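Local coordinates for protein xyloglucan-specific endo-beta-1,4-glucanase GH12 (Aspergillus niveus, PDB 4NPR) that probably cleaves internal beta-1,4-glucosidic bonds of the xyloglucan backbone, with the beta configuration of the sugar retained, at residues Q56-E61 and S85-A90; W110-S115 and A119-D124; P162-I167 and Y182-Q187. All blocks are in the same frame, centred on the assembly; numbering follows the deposited sequence.

Contact 1: residues Q56-E61 and S85-A90; sequences QCTTFE and SFANAA
The methyl of Ala87 stands off the plane of the Gln56 carboxamide, its CB 3.7 Å from Gln56 NE2, while Ser85 OG and a water meet the two polar ends of the same amide. Phe86 leaves its backbone on the side away from 56-61, and its ring makes no contact with that segment; Asn88 CB lies over one of the ring faces, shifted toward the rim. Ser85 OG donates to Gln56 OE1 at 2.7 Å, coming in at a C=O...donor angle of 120° and tilted 22° from the carbonyl plane. Gln56 NE2 gives a hydrogen bond to the water at 2.8 Å. That water donates one to Ser85 OG and accepts another from the backbone N of Ala87, 3.0 Å away from it, so amide, hydroxyl and water close into a ring of hydrogen bonds that fixes which way round the amide lies.

Segment 56-61 lies on strand 53-64 of one sheet of the beta jelly roll, and 85-90 leads from a loop into strand 87-97 of the other, so the contact spans the sandwich interior. Gln56 bridges that gap because its chain is fully stretched, with CG anti to the backbone N (chi1 168°) and chi2 extended as well.

Two further groups bond to the amide directly: Trp76 NE1 to OE1, and Thr72 OG1 to NE2. Two residues further along the strand, on the same face, Thr58 OG1 rests on Ala87 CB at 3.6 Å while its hydrogen bonds go to Asn43 OD1 and Thr72 OG1. Cys57 is joined to Cys28 by a disulfide.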
ATOM      1  N   GLN A  56       0.701  15.371  -9.631  1.00 15.63           N
ATOM      2  CA  GLN A  56       0.505  14.975  -8.255  1.00 15.46           C
ATOM      3  C   GLN A  56       1.645  15.455  -7.398  1.00 15.79           C
ATOM      4  O   GLN A  56       2.779  15.262  -7.780  1.00 13.93           O
ATOM      5  CB  GLN A  56       0.436  13.447  -8.163  1.00 14.77           C
ATOM      6  CG  GLN A  56       0.506  12.846  -6.762  1.00 13.44           C
ATOM      7  CD  GLN A  56       0.116  11.396  -6.794  1.00 13.45           C
ATOM      8  OE1 GLN A  56      -0.163  10.843  -7.874  1.00 12.41           O
ATOM      9  NE2 GLN A  56       0.081  10.751  -5.611  1.00 13.72           N
ATOM     10  N   CYS A  57       1.290  16.027  -6.235  1.00 18.22           N
ATOM     11  CA  CYS A  57       2.219  16.521  -5.203  1.00 21.52           C
ATOM     12  C   CYS A  57       1.927  15.893  -3.857  1.00 20.07           C
ATOM     13  O   CYS A  57       0.776  15.739  -3.440  1.00 19.87           O
ATOM     14  CB  CYS A  57       2.108  18.040  -5.033  1.00 26.00           C
ATOM     15  SG  CYS A  57       2.355  18.946  -6.581  1.00 38.22           S
ATOM     16  N   THR A  58       2.993  15.550  -3.160  1.00 19.20           N
ATOM     17  CA  THR A  58       2.910  14.865  -1.884  1.00 18.02           C
ATOM     18  C   THR A  58       3.455  15.788  -0.804  1.00 17.88           C
ATOM     19  O   THR A  58       4.419  16.518  -1.023  1.00 17.73           O
ATOM     20  CB  THR A  58       3.687  13.539  -1.993  1.00 17.20           C
ATOM     21  OG1 THR A  58       2.921  12.638  -2.773  1.00 15.83           O
ATOM     22  CG2 THR A  58       3.926  12.886  -0.660  1.00 17.85           C
ATOM     23  N   THR A  59       2.850  15.774   0.379  1.00 18.97           N
ATOM     24  CA  THR A  59       3.314  16.674   1.465  1.00 18.04           C
ATOM     25  C   THR A  59       3.505  15.958   2.775  1.00 17.72           C
ATOM     26  O   THR A  59       2.615  15.343   3.294  1.00 17.64           O
ATOM     27  CB  THR A  59       2.316  17.837   1.698  1.00 18.49           C
ATOM     28  OG1 THR A  59       2.156  18.592   0.484  1.00 17.89           O
ATOM     29  CG2 THR A  59       2.779  18.783   2.865  1.00 17.67           C
ATOM     30  N   PHE A  60       4.687  16.074   3.331  1.00 18.82           N
ATOM     31  CA  PHE A  60       4.929  15.623   4.673  1.00 19.02           C
ATOM     32  C   PHE A  60       4.526  16.748   5.594  1.00 21.24           C
ATOM     33  O   PHE A  60       4.873  17.882   5.339  1.00 19.52           O
ATOM     34  CB  PHE A  60       6.396  15.318   4.854  1.00 18.38           C
ATOM     35  CG  PHE A  60       6.823  15.259   6.277  1.00 18.70           C
ATOM     36  CD1 PHE A  60       6.498  14.174   7.058  1.00 18.43           C
ATOM     37  CD2 PHE A  60       7.574  16.291   6.834  1.00 19.48           C
ATOM     38  CE1 PHE A  60       6.915  14.094   8.374  1.00 19.31           C
ATOM     39  CE2 PHE A  60       7.999  16.228   8.152  1.00 20.01           C
ATOM     40  CZ  PHE A  60       7.672  15.127   8.926  1.00 19.54           C
ATOM     41  N   GLU A  61       3.814  16.423   6.670  1.00 24.41           N
ATOM     42  CA  GLU A  61       3.367  17.415   7.627  1.00 27.74           C
ATOM     43  C   GLU A  61       4.168  17.360   8.906  1.00 28.22           C
ATOM     44  O   GLU A  61       4.719  18.365   9.321  1.00 30.24           O
ATOM     45  CB  GLU A  61       1.908  17.192   8.004  1.00 32.05           C
ATOM     46  CG  GLU A  61       0.998  18.282   7.525  1.00 36.39           C
ATOM     47  CD  GLU A  61       0.584  18.050   6.112  1.00 41.33           C
ATOM     48  OE1 GLU A  61       0.067  16.932   5.854  1.00 44.50           O
ATOM     49  OE2 GLU A  61       0.758  18.987   5.294  1.00 45.23           O
ATOM     50  N   SER A  85       0.555   6.017 -10.082  1.00 11.72           N
ATOM     51  CA  SER A  85       1.514   6.311  -9.026  1.00 11.44           C
ATOM     52  C   SER A  85       1.259   5.501  -7.757  1.00 11.61           C
ATOM     53  O   SER A  85       0.280   4.761  -7.621  1.00 12.37           O
ATOM     54  CB  SER A  85       1.448   7.807  -8.683  1.00 11.80           C
ATOM     55  OG  SER A  85       0.149   8.165  -8.150  1.00 11.73           O
ATOM     56  N   PHE A  86       2.166   5.635  -6.808  1.00 11.07           N
ATOM     57  CA  PHE A  86       1.985   5.004  -5.553  1.00 10.61           C
ATOM     58  C   PHE A  86       2.791   5.767  -4.520  1.00 10.29           C
ATOM     59  O   PHE A  86       3.832   5.292  -4.048  1.00  9.73           O
ATOM     60  CB  PHE A  86       2.422   3.544  -5.608  1.00 10.82           C
ATOM     61  CG  PHE A  86       2.320   2.856  -4.279  1.00 10.83           C
ATOM     62  CD1 PHE A  86       1.119   2.934  -3.523  1.00 11.09           C
ATOM     63  CD2 PHE A  86       3.399   2.174  -3.748  1.00 10.66           C
ATOM     64  CE1 PHE A  86       1.014   2.324  -2.267  1.00 11.05           C
ATOM     65  CE2 PHE A  86       3.294   1.539  -2.497  1.00 10.82           C
ATOM     66  CZ  PHE A  86       2.111   1.629  -1.748  1.00 10.82           C
ATOM     67  N   ALA A  87       2.296   6.966  -4.195  1.00  9.78           N
ATOM     68  CA  ALA A  87       2.837   7.753  -3.117  1.00  9.50           C
ATOM     69  C   ALA A  87       2.476   7.031  -1.824  1.00  9.24           C
ATOM     70  O   ALA A  87       1.331   6.695  -1.605  1.00  8.51           O
ATOM     71  CB  ALA A  87       2.213   9.127  -3.108  1.00  9.93           C
ATOM     72  N   ASN A  88       3.479   6.845  -0.976  1.00  9.33           N
ATOM     73  CA  ASN A  88       3.402   5.981   0.168  1.00  9.31           C
ATOM     74  C   ASN A  88       4.446   6.368   1.164  1.00  9.79           C
ATOM     75  O   ASN A  88       5.472   6.973   0.833  1.00 10.01           O
ATOM     76  CB  ASN A  88       3.681   4.536  -0.238  1.00  9.33           C
ATOM     77  CG  ASN A  88       5.100   4.334  -0.717  1.00  9.40           C
ATOM     78  OD1 ASN A  88       5.966   3.844   0.010  1.00  9.73           O
ATOM     79  ND2 ASN A  88       5.355   4.727  -1.949  1.00  9.55           N
ATOM     80  N   ALA A  89       4.190   6.000   2.406  1.00 10.34           N
ATOM     81  CA  ALA A  89       5.222   5.982   3.439  1.00 10.60           C
ATOM     82  C   ALA A  89       5.794   4.537   3.576  1.00 11.21           C
ATOM     83  O   ALA A  89       5.049   3.618   3.849  1.00 10.80           O
ATOM     84  CB  ALA A  89       4.629   6.429   4.763  1.00 10.32           C
ATOM     85  N   ALA A  90       7.116   4.395   3.463  1.00 12.39           N
ATOM     86  CA  ALA A  90       7.830   3.123   3.587  1.00 13.23           C
ATOM     87  C   ALA A  90       8.668   3.080   4.861  1.00 14.54           C
ATOM     88  O   ALA A  90       9.461   3.979   5.168  1.00 15.56           O
ATOM     89  CB  ALA A  90       8.734   2.914   2.374  1.00 12.80           C
TER
HETATM   90  O   HOH W   1      -0.242   8.006  -5.391  1.00 17.78           O

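Contact 2: residues W110-S115 and A119-D124; sequences WNYSGS and ADVAYD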
ATOM      1  N   TRP A 110      -7.183   7.540   7.424  1.00 14.41           N
ATOM      2  CA  TRP A 110      -7.118   8.319   6.172  1.00 13.91           C
ATOM      3  C   TRP A 110      -8.464   8.819   5.729  1.00 13.88           C
ATOM      4  O   TRP A 110      -9.512   8.360   6.192  1.00 13.21           O
ATOM      5  CB  TRP A 110      -6.517   7.513   5.021  1.00 13.98           C
ATOM      6  CG  TRP A 110      -7.254   6.234   4.701  1.00 13.37           C
ATOM      7  CD1 TRP A 110      -7.029   5.051   5.251  1.00 13.10           C
ATOM      8  CD2 TRP A 110      -8.355   6.049   3.772  1.00 13.20           C
ATOM      9  NE1 TRP A 110      -7.921   4.104   4.750  1.00 13.87           N
ATOM     10  CE2 TRP A 110      -8.741   4.699   3.841  1.00 12.88           C
ATOM     11  CE3 TRP A 110      -9.058   6.894   2.914  1.00 13.18           C
ATOM     12  CZ2 TRP A 110      -9.743   4.157   3.047  1.00 12.97           C
ATOM     13  CZ3 TRP A 110     -10.110   6.339   2.133  1.00 12.79           C
ATOM     14  CH2 TRP A 110     -10.432   4.997   2.219  1.00 12.53           C
ATOM     15  N   ASN A 111      -8.391   9.754   4.794  1.00 15.50           N
ATOM     16  CA  ASN A 111      -9.556  10.349   4.144  1.00 16.92           C
ATOM     17  C   ASN A 111      -9.303  10.730   2.668  1.00 16.07           C
ATOM     18  O   ASN A 111      -8.235  11.158   2.315  1.00 14.23           O
ATOM     19  CB  ASN A 111     -10.000  11.593   4.923  1.00 18.44           C
ATOM     20  CG  ASN A 111     -11.321  12.104   4.437  1.00 21.48           C
ATOM     21  OD1 ASN A 111     -12.336  11.383   4.553  1.00 26.29           O
ATOM     22  ND2 ASN A 111     -11.329  13.293   3.786  1.00 21.46           N
ATOM     23  N   TYR A 112     -10.317  10.584   1.819  1.00 17.00           N
ATOM     24  CA  TYR A 112     -10.221  11.011   0.436  1.00 16.87           C
ATOM     25  C   TYR A 112     -11.256  12.064   0.167  1.00 17.88           C
ATOM     26  O   TYR A 112     -12.381  11.948   0.636  1.00 17.93           O
ATOM     27  CB  TYR A 112     -10.432   9.833  -0.556  1.00 16.53           C
ATOM     28  CG  TYR A 112      -9.191   9.505  -1.405  1.00 15.81           C
ATOM     29  CD1 TYR A 112      -8.625  10.447  -2.234  1.00 14.79           C
ATOM     30  CD2 TYR A 112      -8.609   8.259  -1.366  1.00 16.10           C
ATOM     31  CE1 TYR A 112      -7.524  10.161  -3.005  1.00 14.88           C
ATOM     32  CE2 TYR A 112      -7.501   7.946  -2.145  1.00 16.11           C
ATOM     33  CZ  TYR A 112      -6.945   8.914  -2.961  1.00 15.51           C
ATOM     34  OH  TYR A 112      -5.819   8.629  -3.708  1.00 14.44           O
ATOM     35  N   SER A 113     -10.887  13.088  -0.601  1.00 17.50           N
ATOM     36  CA  SER A 113     -11.903  13.936  -1.196  1.00 17.96           C
ATOM     37  C   SER A 113     -11.580  14.209  -2.660  1.00 18.10           C
ATOM     38  O   SER A 113     -10.449  14.026  -3.094  1.00 17.66           O
ATOM     39  CB  SER A 113     -12.069  15.245  -0.394  1.00 18.07           C
ATOM     40  OG  SER A 113     -10.851  15.976  -0.305  1.00 18.87           O
ATOM     41  N   GLY A 114     -12.589  14.637  -3.407  1.00 19.45           N
ATOM     42  CA  GLY A 114     -12.408  15.142  -4.784  1.00 21.12           C
ATOM     43  C   GLY A 114     -13.397  14.508  -5.737  1.00 20.28           C
ATOM     44  O   GLY A 114     -14.244  13.783  -5.296  1.00 17.86           O
ATOM     45  N   SER A 115     -13.263  14.742  -7.044  1.00 22.13           N
ATOM     46  CA  SER A 115     -14.325  14.318  -7.986  1.00 22.94           C
ATOM     47  C   SER A 115     -13.953  13.156  -8.916  1.00 23.67           C
ATOM     48  O   SER A 115     -12.807  13.082  -9.424  1.00 23.41           O
ATOM     49  CB  SER A 115     -14.893  15.523  -8.764  1.00 22.71           C
ATOM     50  OG  SER A 115     -13.850  16.315  -9.276  1.00 23.50           O
ATOM     51  N   ALA A 119      -9.132   4.808  -7.472  1.00 14.38           N
ATOM     52  CA  ALA A 119      -7.917   4.785  -6.642  1.00 14.41           C
ATOM     53  C   ALA A 119      -8.104   3.716  -5.631  1.00 14.64           C
ATOM     54  O   ALA A 119      -9.234   3.378  -5.303  1.00 15.35           O
ATOM     55  CB  ALA A 119      -7.730   6.097  -5.907  1.00 14.57           C
ATOM     56  N   ASP A 120      -7.001   3.164  -5.168  1.00 15.36           N
ATOM     57  CA  ASP A 120      -6.998   2.326  -3.971  1.00 15.57           C
ATOM     58  C   ASP A 120      -6.171   2.951  -2.855  1.00 14.23           C
ATOM     59  O   ASP A 120      -5.381   3.871  -3.101  1.00 13.53           O
ATOM     60  CB  ASP A 120      -6.545   0.869  -4.256  1.00 16.63           C
ATOM     61  CG  ASP A 120      -5.068   0.740  -4.592  1.00 17.52           C
ATOM     62  OD1 ASP A 120      -4.181   1.111  -3.792  1.00 20.93           O
ATOM     63  OD2 ASP A 120      -4.784   0.209  -5.669  1.00 17.90           O
ATOM     64  N   VAL A 121      -6.440   2.477  -1.629  1.00 13.41           N
ATOM     65  CA  VAL A 121      -5.680   2.794  -0.435  1.00 12.80           C
ATOM     66  C   VAL A 121      -5.229   1.462   0.137  1.00 12.73           C
ATOM     67  O   VAL A 121      -6.039   0.616   0.439  1.00 12.66           O
ATOM     68  CB  VAL A 121      -6.513   3.558   0.620  1.00 12.82           C
ATOM     69  CG1 VAL A 121      -5.616   4.034   1.766  1.00 12.95           C
ATOM     70  CG2 VAL A 121      -7.237   4.743  -0.011  1.00 12.96           C
ATOM     71  N   ALA A 122      -3.924   1.294   0.319  1.00 13.07           N
ATOM     72  CA  ALA A 122      -3.347  -0.014   0.421  1.00 12.60           C
ATOM     73  C   ALA A 122      -2.018   0.033   1.152  1.00 12.92           C
ATOM     74  O   ALA A 122      -1.244   1.003   1.000  1.00 12.60           O
ATOM     75  CB  ALA A 122      -3.143  -0.576  -0.975  1.00 12.61           C
ATOM     76  N   TYR A 123      -1.821  -0.995   1.991  1.00 13.16           N
ATOM     77  CA  TYR A 123      -0.518  -1.492   2.348  1.00 14.03           C
ATOM     78  C   TYR A 123      -0.010  -2.305   1.173  1.00 16.28           C
ATOM     79  O   TYR A 123      -0.788  -2.994   0.501  1.00 16.07           O
ATOM     80  CB  TYR A 123      -0.512  -2.428   3.557  1.00 13.25           C
ATOM     81  CG  TYR A 123      -0.970  -1.838   4.842  1.00 12.63           C
ATOM     82  CD1 TYR A 123      -2.335  -1.766   5.154  1.00 13.09           C
ATOM     83  CD2 TYR A 123      -0.070  -1.369   5.758  1.00 12.32           C
ATOM     84  CE1 TYR A 123      -2.772  -1.218   6.351  1.00 12.86           C
ATOM     85  CE2 TYR A 123      -0.483  -0.842   6.969  1.00 12.46           C
ATOM     86  CZ  TYR A 123      -1.836  -0.744   7.262  1.00 12.90           C
ATOM     87  OH  TYR A 123      -2.250  -0.220   8.493  1.00 13.30           O
ATOM     88  N   ASP A 124       1.312  -2.205   0.969  1.00 19.08           N
ATOM     89  CA  ASP A 124       2.085  -2.996   0.048  1.00 20.70           C
ATOM     90  C   ASP A 124       3.325  -3.570   0.759  1.00 19.94           C
ATOM     91  O   ASP A 124       4.237  -2.838   1.107  1.00 21.60           O
ATOM     92  CB  ASP A 124       2.508  -2.101  -1.092  1.00 23.67           C
ATOM     93  CG  ASP A 124       2.541  -2.820  -2.405  1.00 27.31           C
ATOM     94  OD1 ASP A 124       2.174  -4.015  -2.442  1.00 31.83           O
ATOM     95  OD2 ASP A 124       2.917  -2.186  -3.409  1.00 32.35           O
TER
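Tyr112 OH is gripped by two groups beyond the segments, Thr223 OG1 and Trp74 NE1, the indole being a donor, and it also sits against the methyl of Ala119, with CB 3.9 Å from OH. Those two hydrogen bonds satisfy the phenol and pin the far end of the ring.

Val121 is the wedge of the contact, using each of its methyls differently. CG1 stands over one face of the Trp110 indole in a CH-pi contact, 3.7 Å from the centroid of the five-membered ring and only 6° off its normal. CG2 reaches the six-membered part of the indole, 3.9 Å from Trp110 CH2, and at the same time meets the edge of the tyrosine ring at Tyr112 CE2, also 3.9 Å away. Trp110 can lie flat on the valine because its CG sits between the backbone N and the carbonyl carbon (chi1 58°), which folds the indole down over the gap. Phe233 adds a further ring beside Tyr112 and Val121.

No hydrogen bond joins the two segments. Their strands run antiparallel, at 168°, yet with axes 9.9 Å apart they are stacked rather than paired. The chain turns a corner at Gly114 and Ser115 and returns in the other sheet, and such face-to-face packing of two sheets through aromatic and aliphatic side chains is the core of the beta jelly-roll sandwich of family 12 glycosidases.

Contact 3: residues P162-I167 and Y182-Q187; sequences PTVAGI and YSFVAQ
Ile167 and Ala186 make the closest approach here: the gamma methyl of the isoleucine, CG2, lies 3.8 Å from Ala186 CB. That branch is anti to the backbone N, while CG1 of Ile167 lies beside the N (chi1 -66°). This is a methyl-to-methyl touch near the surface, and both residues are partly exposed.

The half built round the ring of Phe184 is slacker in distance, though Phe184 and Val164 are better buried. Val164 CG2 reaches Phe184 CE2 at 4.2 Å, the two side chains crossing at about a right angle. At the margin, partly exposed, Pro162 CG comes to the same ring carbon at 4.3 Å, so proline and valine share one corner of the phenyl, each meeting it obliquely. Phe184 is put there by a first torsion of -67°, which sets CG anti to the carbonyl carbon. No polar bond crosses the contact; it is held by apolar packing alone.

The outer side is the type I' beta turn from Val164 to Ile167, closed by two backbone bonds, Val164 N to Ile167 O at 3.0 Å and Ile167 N to Val164 O at 3.1 Å. Gly166 is exposed and Ala165 partly so, both with positive phi; in the crystal the turn touches a neighbouring molecule.

Val164 and Phe184 meet across the intervening strand 167-176, whereas Ile167 and Ala186 join neighbouring strands at the border of the larger sheet. Helix 198-207 packs against this side: Phe200 meets the Phe184 ring edge-to-face and touches Val164, and Tyr203 lies against Pro162.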
ATOM      1  N   PRO A 162     -11.544 -14.663   3.160  1.00 15.67           N
ATOM      2  CA  PRO A 162     -11.202 -14.780   4.583  1.00 14.80           C
ATOM      3  C   PRO A 162     -11.392 -13.509   5.406  1.00 14.87           C
ATOM      4  O   PRO A 162     -11.399 -12.415   4.876  1.00 13.92           O
ATOM      5  CB  PRO A 162      -9.723 -15.091   4.529  1.00 14.37           C
ATOM      6  CG  PRO A 162      -9.253 -14.226   3.377  1.00 14.49           C
ATOM      7  CD  PRO A 162     -10.342 -14.351   2.347  1.00 14.94           C
ATOM      8  N   THR A 163     -11.534 -13.690   6.713  1.00 16.13           N
ATOM      9  CA  THR A 163     -11.619 -12.600   7.673  1.00 16.35           C
ATOM     10  C   THR A 163     -10.245 -12.576   8.376  1.00 16.20           C
ATOM     11  O   THR A 163      -9.817 -13.559   8.920  1.00 18.56           O
ATOM     12  CB  THR A 163     -12.788 -12.864   8.674  1.00 16.79           C
ATOM     13  OG1 THR A 163     -14.055 -12.693   8.017  1.00 16.42           O
ATOM     14  CG2 THR A 163     -12.721 -11.937   9.875  1.00 16.52           C
ATOM     15  N   VAL A 164      -9.550 -11.466   8.331  1.00 16.29           N
ATOM     16  CA  VAL A 164      -8.220 -11.341   8.876  1.00 16.63           C
ATOM     17  C   VAL A 164      -8.170  -9.987   9.549  1.00 17.69           C
ATOM     18  O   VAL A 164      -8.689  -8.980   9.002  1.00 19.66           O
ATOM     19  CB  VAL A 164      -7.156 -11.296   7.761  1.00 17.55           C
ATOM     20  CG1 VAL A 164      -5.754 -11.233   8.362  1.00 17.50           C
ATOM     21  CG2 VAL A 164      -7.331 -12.461   6.790  1.00 17.45           C
ATOM     22  N   ALA A 165      -7.558  -9.969  10.727  1.00 17.10           N
ATOM     23  CA  ALA A 165      -7.443  -8.785  11.584  1.00 17.10           C
ATOM     24  C   ALA A 165      -8.780  -8.056  11.768  1.00 16.99           C
ATOM     25  O   ALA A 165      -8.842  -6.823  11.769  1.00 16.86           O
ATOM     26  CB  ALA A 165      -6.328  -7.862  11.071  1.00 17.75           C
ATOM     27  N   GLY A 166      -9.834  -8.868  11.924  1.00 17.01           N
ATOM     28  CA  GLY A 166     -11.208  -8.423  12.205  1.00 16.52           C
ATOM     29  C   GLY A 166     -12.034  -7.934  11.015  1.00 17.13           C
ATOM     30  O   GLY A 166     -13.145  -7.506  11.209  1.00 17.09           O
ATOM     31  N   ILE A 167     -11.487  -7.988   9.796  1.00 17.63           N
ATOM     32  CA  ILE A 167     -12.117  -7.409   8.598  1.00 16.87           C
ATOM     33  C   ILE A 167     -12.300  -8.515   7.579  1.00 15.70           C
ATOM     34  O   ILE A 167     -11.395  -9.309   7.376  1.00 14.04           O
ATOM     35  CB  ILE A 167     -11.165  -6.365   7.927  1.00 17.89           C
ATOM     36  CG1 ILE A 167     -10.941  -5.151   8.823  1.00 17.41           C
ATOM     37  CG2 ILE A 167     -11.676  -5.924   6.555  1.00 18.47           C
ATOM     38  CD1 ILE A 167      -9.851  -4.240   8.310  1.00 16.91           C
ATOM     39  N   TYR A 182      -0.628 -11.372  -3.975  1.00 14.25           N
ATOM     40  CA  TYR A 182      -1.844 -11.588  -3.207  1.00 14.15           C
ATOM     41  C   TYR A 182      -2.397 -10.249  -2.780  1.00 13.59           C
ATOM     42  O   TYR A 182      -1.672  -9.459  -2.206  1.00 12.61           O
ATOM     43  CB  TYR A 182      -1.547 -12.358  -1.959  1.00 16.25           C
ATOM     44  CG  TYR A 182      -1.253 -13.836  -2.179  1.00 18.41           C
ATOM     45  CD1 TYR A 182      -2.290 -14.745  -2.466  1.00 19.86           C
ATOM     46  CD2 TYR A 182       0.032 -14.328  -2.066  1.00 20.01           C
ATOM     47  CE1 TYR A 182      -2.029 -16.083  -2.703  1.00 20.38           C
ATOM     48  CE2 TYR A 182       0.295 -15.680  -2.257  1.00 21.72           C
ATOM     49  CZ  TYR A 182      -0.732 -16.540  -2.591  1.00 20.86           C
ATOM     50  OH  TYR A 182      -0.443 -17.851  -2.793  1.00 21.22           O
ATOM     51  N   SER A 183      -3.691 -10.008  -3.053  1.00 12.91           N
ATOM     52  CA  SER A 183      -4.364  -8.768  -2.681  1.00 11.74           C
ATOM     53  C   SER A 183      -5.608  -9.015  -1.841  1.00 11.20           C
ATOM     54  O   SER A 183      -6.534  -9.673  -2.288  1.00 10.24           O
ATOM     55  CB  SER A 183      -4.754  -7.968  -3.918  1.00 11.45           C
ATOM     56  OG  SER A 183      -3.615  -7.435  -4.541  1.00 11.02           O
ATOM     57  N   PHE A 184      -5.594  -8.465  -0.619  1.00 10.73           N
ATOM     58  CA  PHE A 184      -6.708  -8.567   0.294  1.00 10.74           C
ATOM     59  C   PHE A 184      -7.473  -7.280   0.099  1.00 11.16           C
ATOM     60  O   PHE A 184      -6.951  -6.204   0.331  1.00 11.58           O
ATOM     61  CB  PHE A 184      -6.228  -8.669   1.742  1.00 10.35           C
ATOM     62  CG  PHE A 184      -5.499  -9.943   2.052  1.00  9.87           C
ATOM     63  CD1 PHE A 184      -4.189 -10.112   1.675  1.00  9.70           C
ATOM     64  CD2 PHE A 184      -6.124 -10.963   2.749  1.00  9.70           C
ATOM     65  CE1 PHE A 184      -3.526 -11.283   1.960  1.00  9.64           C
ATOM     66  CE2 PHE A 184      -5.469 -12.135   3.043  1.00  9.23           C
ATOM     67  CZ  PHE A 184      -4.170 -12.290   2.644  1.00  9.60           C
ATOM     68  N   VAL A 185      -8.701  -7.384  -0.357  1.00 11.37           N
ATOM     69  CA  VAL A 185      -9.486  -6.213  -0.645  1.00 11.80           C
ATOM     70  C   VAL A 185     -10.683  -6.198   0.284  1.00 12.68           C
ATOM     71  O   VAL A 185     -11.562  -7.101   0.211  1.00 12.31           O
ATOM     72  CB  VAL A 185      -9.982  -6.230  -2.093  1.00 11.87           C
ATOM     73  CG1 VAL A 185     -10.860  -4.999  -2.340  1.00 12.07           C
ATOM     74  CG2 VAL A 185      -8.801  -6.292  -3.078  1.00 11.44           C
ATOM     75  N   ALA A 186     -10.714  -5.208   1.176  1.00 13.11           N
ATOM     76  CA  ALA A 186     -11.757  -5.178   2.188  1.00 14.15           C
ATOM     77  C   ALA A 186     -13.125  -4.993   1.537  1.00 14.64           C
ATOM     78  O   ALA A 186     -13.268  -4.206   0.599  1.00 16.25           O
ATOM     79  CB  ALA A 186     -11.493  -4.090   3.195  1.00 14.23           C
ATOM     80  N   GLN A 187     -14.105  -5.756   1.995  1.00 14.28           N
ATOM     81  CA  GLN A 187     -15.477  -5.678   1.473  1.00 14.83           C
ATOM     82  C   GLN A 187     -16.201  -4.340   1.767  1.00 15.11           C
ATOM     83  O   GLN A 187     -17.059  -3.940   0.994  1.00 14.73           O
ATOM     84  CB  GLN A 187     -16.302  -6.861   2.011  1.00 14.72           C
ATOM     85  CG  GLN A 187     -15.749  -8.173   1.515  1.00 15.61           C
ATOM     86  CD  GLN A 187     -16.617  -9.398   1.784  1.00 16.33           C
ATOM     87  OE1 GLN A 187     -17.420  -9.474   2.730  1.00 16.84           O
ATOM     88  NE2 GLN A 187     -16.412 -10.397   0.952  1.00 17.28           N
TER

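In the fold
The three contacts follow one another along the chain, each closing before the next opens, and all lie in the family 12 jelly roll. Contacts 1 and 2 both bridge the two sheets of the sandwich. Their centres are about 12 Å apart, and they meet where Phe86 CZ packs on Asp124 CB at 3.8 Å. Contact 3 stays within the larger sheet, its centre about 17 Å from that of contact 2 and about 24 Å from that of contact 1, which lies on the opposite side of the chain's centre. Contacts 1 and 2 thus hold the two sheets face to face, while contact 3 packs the border of the larger sheet beside helix 198-207.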